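Local coordinates for FMN-binding domain-containing protein (Clostridium perfringens, PDB 3O6U) that is of unknown function but probably binds FMN, at residues 7-12 / 102-107. Numbering follows the deposited sequence.
Sequences YTVETA and AEKVLK
V105 of the helix meets Y7 and V9, two residues of the strand whose side chains start out on the same side, and the side chains meet through carbon atoms alone. CG2 of V105 packs 3.6 Å from CB of Y7 and also comes up to the strand backbone, 3.7 Å from the carbonyl O of Y7. The second valine comes from the strand: V9 CG1 rests 4.0 Å from V105 CB, the two side chains meeting at a slant. Short, beta-branched valines suit this place because they fill the space close to the backbones, where V9 CA and V105 CA are 5.8 Å apart.

At the border of the contact V9 uses its other branch. CG2, anti to the backbone N, touches CG of K104 at 4.1 Å, and the two side chains cross at about a right angle. Lysine serves well here because its methylene base packs against valine, while the chain bends at CD (chi2 63°) and its end leads away from the strand. Y7 is likewise divided: its CB faces the helix, but the ring leads away and its hydroxyl hydrogen-bonds to K3 O.

Strand and helix segments run roughly antiparallel; their axes approach to 8.0 Å at 146°. Here helix 92-111 packs on one face of the mixed sheet. Strand 5-11 pairs with strand 19-27, whose L23 and I25 also touch V105, and on its other edge with strand 117-119, whose V119 meets both V9 and K104.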
ATOM      1  N   TYR A   7       3.425  -3.953  11.415  1.00 17.74           N
ATOM      2  CA  TYR A   7       3.871  -4.835  10.343  1.00 19.02           C
ATOM      3  C   TYR A   7       4.067  -4.016   9.075  1.00 23.41           C
ATOM      4  O   TYR A   7       3.297  -3.117   8.754  1.00 19.77           O
ATOM      5  CB  TYR A   7       2.882  -5.991  10.119  1.00 17.11           C
ATOM      6  CG  TYR A   7       2.496  -6.687  11.398  1.00 18.49           C
ATOM      7  CD1 TYR A   7       3.136  -7.840  11.824  1.00 27.03           C
ATOM      8  CD2 TYR A   7       1.503  -6.156  12.201  1.00 28.99           C
ATOM      9  CE1 TYR A   7       2.779  -8.446  13.021  1.00 35.50           C
ATOM     10  CE2 TYR A   7       1.145  -6.742  13.384  1.00 33.90           C
ATOM     11  CZ  TYR A   7       1.781  -7.884  13.801  1.00 32.91           C
ATOM     12  OH  TYR A   7       1.409  -8.442  15.001  1.00 41.11           O
ATOM     13  N   THR A   8       5.145  -4.338   8.381  1.00 24.94           N
ATOM     14  CA  THR A   8       5.529  -3.658   7.172  1.00 12.78           C
ATOM     15  C   THR A   8       5.850  -4.660   6.082  1.00 22.22           C
ATOM     16  O   THR A   8       6.557  -5.650   6.299  1.00 12.84           O
ATOM     17  CB  THR A   8       6.795  -2.796   7.414  1.00 27.60           C
ATOM     18  OG1 THR A   8       6.449  -1.661   8.215  1.00 35.73           O
ATOM     19  CG2 THR A   8       7.423  -2.323   6.078  1.00 18.47           C
ATOM     20  N   VAL A   9       5.308  -4.409   4.905  1.00 21.50           N
ATOM     21  CA  VAL A   9       5.620  -5.238   3.768  1.00 19.31           C
ATOM     22  C   VAL A   9       6.027  -4.294   2.633  1.00 21.88           C
ATOM     23  O   VAL A   9       5.578  -3.152   2.569  1.00 28.12           O
ATOM     24  CB  VAL A   9       4.425  -6.125   3.391  1.00 20.42           C
ATOM     25  CG1 VAL A   9       3.371  -5.335   2.676  1.00 13.03           C
ATOM     26  CG2 VAL A   9       4.891  -7.254   2.579  1.00 33.95           C
ATOM     27  N   GLU A  10       6.886  -4.784   1.748  1.00 23.60           N
ATOM     28  CA  GLU A  10       7.406  -4.003   0.641  1.00 10.44           C
ATOM     29  C   GLU A  10       7.643  -4.865  -0.587  1.00 27.77           C
ATOM     30  O   GLU A  10       7.984  -6.034  -0.449  1.00 26.35           O
ATOM     31  CB  GLU A  10       8.730  -3.390   1.066  1.00 15.53           C
ATOM     32  CG  GLU A  10       9.481  -2.731  -0.052  1.00 29.93           C
ATOM     33  CD  GLU A  10      10.684  -1.977   0.458  1.00 49.18           C
ATOM     34  OE1 GLU A  10      10.520  -1.237   1.453  1.00 57.60           O
ATOM     35  OE2 GLU A  10      11.781  -2.118  -0.131  1.00 59.21           O
ATOM     36  N   THR A  11       7.455  -4.297  -1.782  1.00 20.37           N
ATOM     37  CA  THR A  11       7.708  -5.026  -3.027  1.00 22.85           C
ATOM     38  C   THR A  11       9.197  -5.368  -3.118  1.00 24.70           C
ATOM     39  O   THR A  11      10.043  -4.536  -2.820  1.00 28.77           O
ATOM     40  CB  THR A  11       7.297  -4.208  -4.272  1.00 16.90           C
ATOM     41  OG1 THR A  11       7.881  -2.902  -4.217  1.00 20.55           O
ATOM     42  CG2 THR A  11       5.786  -4.076  -4.346  1.00 15.25           C
ATOM     43  N   ALA A  12       9.506  -6.587  -3.550  1.00 26.47           N
ATOM     44  CA  ALA A  12      10.890  -7.062  -3.617  1.00 25.75           C
ATOM     45  C   ALA A  12      11.795  -6.255  -4.526  1.00 30.68           C
ATOM     46  O   ALA A  12      12.996  -6.126  -4.273  1.00 31.22           O
ATOM     47  CB  ALA A  12      10.911  -8.520  -4.030  1.00 22.49           C
ATOM     48  N   ALA A 102      -1.530  -5.932   1.180  1.00 18.95           N
ATOM     49  CA  ALA A 102      -2.447  -6.128   2.311  1.00 24.94           C
ATOM     50  C   ALA A 102      -2.631  -7.632   2.644  1.00 30.98           C
ATOM     51  O   ALA A 102      -2.611  -8.002   3.823  1.00 32.28           O
ATOM     52  CB  ALA A 102      -3.801  -5.495   2.016  1.00 15.18           C
ATOM     53  N   GLU A 103      -2.806  -8.496   1.639  1.00 27.73           N
ATOM     54  CA  GLU A 103      -2.954  -9.923   1.924  1.00 33.75           C
ATOM     55  C   GLU A 103      -1.719 -10.414   2.683  1.00 29.40           C
ATOM     56  O   GLU A 103      -1.848 -11.069   3.717  1.00 28.65           O
ATOM     57  CB  GLU A 103      -3.135 -10.741   0.626  1.00 41.86           C
ATOM     58  CG  GLU A 103      -4.347 -10.289  -0.197  1.00 63.31           C
ATOM     59  CD  GLU A 103      -4.443 -10.924  -1.586  1.00 76.61           C
ATOM     60  OE1 GLU A 103      -3.839 -12.000  -1.813  1.00 72.04           O
ATOM     61  OE2 GLU A 103      -5.150 -10.344  -2.448  1.00 78.08           O
ATOM     62  N   LYS A 104      -0.527 -10.063   2.210  1.00 22.79           N
ATOM     63  CA  LYS A 104       0.669 -10.529   2.881  1.00 24.13           C
ATOM     64  C   LYS A 104       0.911  -9.897   4.244  1.00 25.44           C
ATOM     65  O   LYS A 104       1.326 -10.598   5.165  1.00 33.53           O
ATOM     66  CB  LYS A 104       1.900 -10.347   1.992  1.00 24.36           C
ATOM     67  CG  LYS A 104       3.140 -10.991   2.601  1.00 44.84           C
ATOM     68  CD  LYS A 104       2.955 -12.503   2.726  1.00 57.24           C
ATOM     69  CE  LYS A 104       4.233 -13.194   3.202  1.00 67.43           C
ATOM     70  NZ  LYS A 104       4.102 -14.690   3.240  1.00 72.22           N
ATOM     71  N   VAL A 105       0.644  -8.595   4.403  1.00 23.06           N
ATOM     72  CA  VAL A 105       0.867  -7.965   5.716  1.00 20.48           C
ATOM     73  C   VAL A 105      -0.121  -8.500   6.762  1.00 22.94           C
ATOM     74  O   VAL A 105       0.238  -8.665   7.931  1.00 33.01           O
ATOM     75  CB  VAL A 105       0.851  -6.375   5.644  1.00 19.50           C
ATOM     76  CG1 VAL A 105      -0.558  -5.778   5.783  1.00 18.14           C
ATOM     77  CG2 VAL A 105       1.781  -5.828   6.724  1.00 18.68           C
ATOM     78  N   LEU A 106      -1.350  -8.788   6.330  1.00 27.73           N
ATOM     79  CA  LEU A 106      -2.378  -9.344   7.211  1.00 28.18           C
ATOM     80  C   LEU A 106      -2.047 -10.782   7.634  1.00 38.23           C
ATOM     81  O   LEU A 106      -2.414 -11.193   8.733  1.00 40.01           O
ATOM     82  CB  LEU A 106      -3.754  -9.281   6.525  1.00 27.91           C
ATOM     83  CG  LEU A 106      -4.355  -7.861   6.419  1.00 33.07           C
ATOM     84  CD1 LEU A 106      -5.609  -7.843   5.554  1.00 35.91           C
ATOM     85  CD2 LEU A 106      -4.670  -7.346   7.795  1.00 34.93           C
ATOM     86  N   LYS A 107      -1.372 -11.550   6.775  1.00 32.11           N
ATOM     87  CA  LYS A 107      -0.993 -12.898   7.167  1.00 35.80           C
ATOM     88  C   LYS A 107       0.036 -12.781   8.284  1.00 38.76           C
ATOM     89  O   LYS A 107       0.001 -13.547   9.254  1.00 46.30           O
ATOM     90  CB  LYS A 107      -0.355 -13.685   6.015  1.00 42.39           C
ATOM     91  CG  LYS A 107      -1.348 -14.313   5.045  1.00 55.79           C
ATOM     92  CD  LYS A 107      -0.731 -15.529   4.351  1.00 77.74           C
ATOM     93  CE  LYS A 107       0.646 -15.202   3.753  1.00 88.32           C
ATOM     94  NZ  LYS A 107       1.607 -16.357   3.806  1.00 88.95           N
TER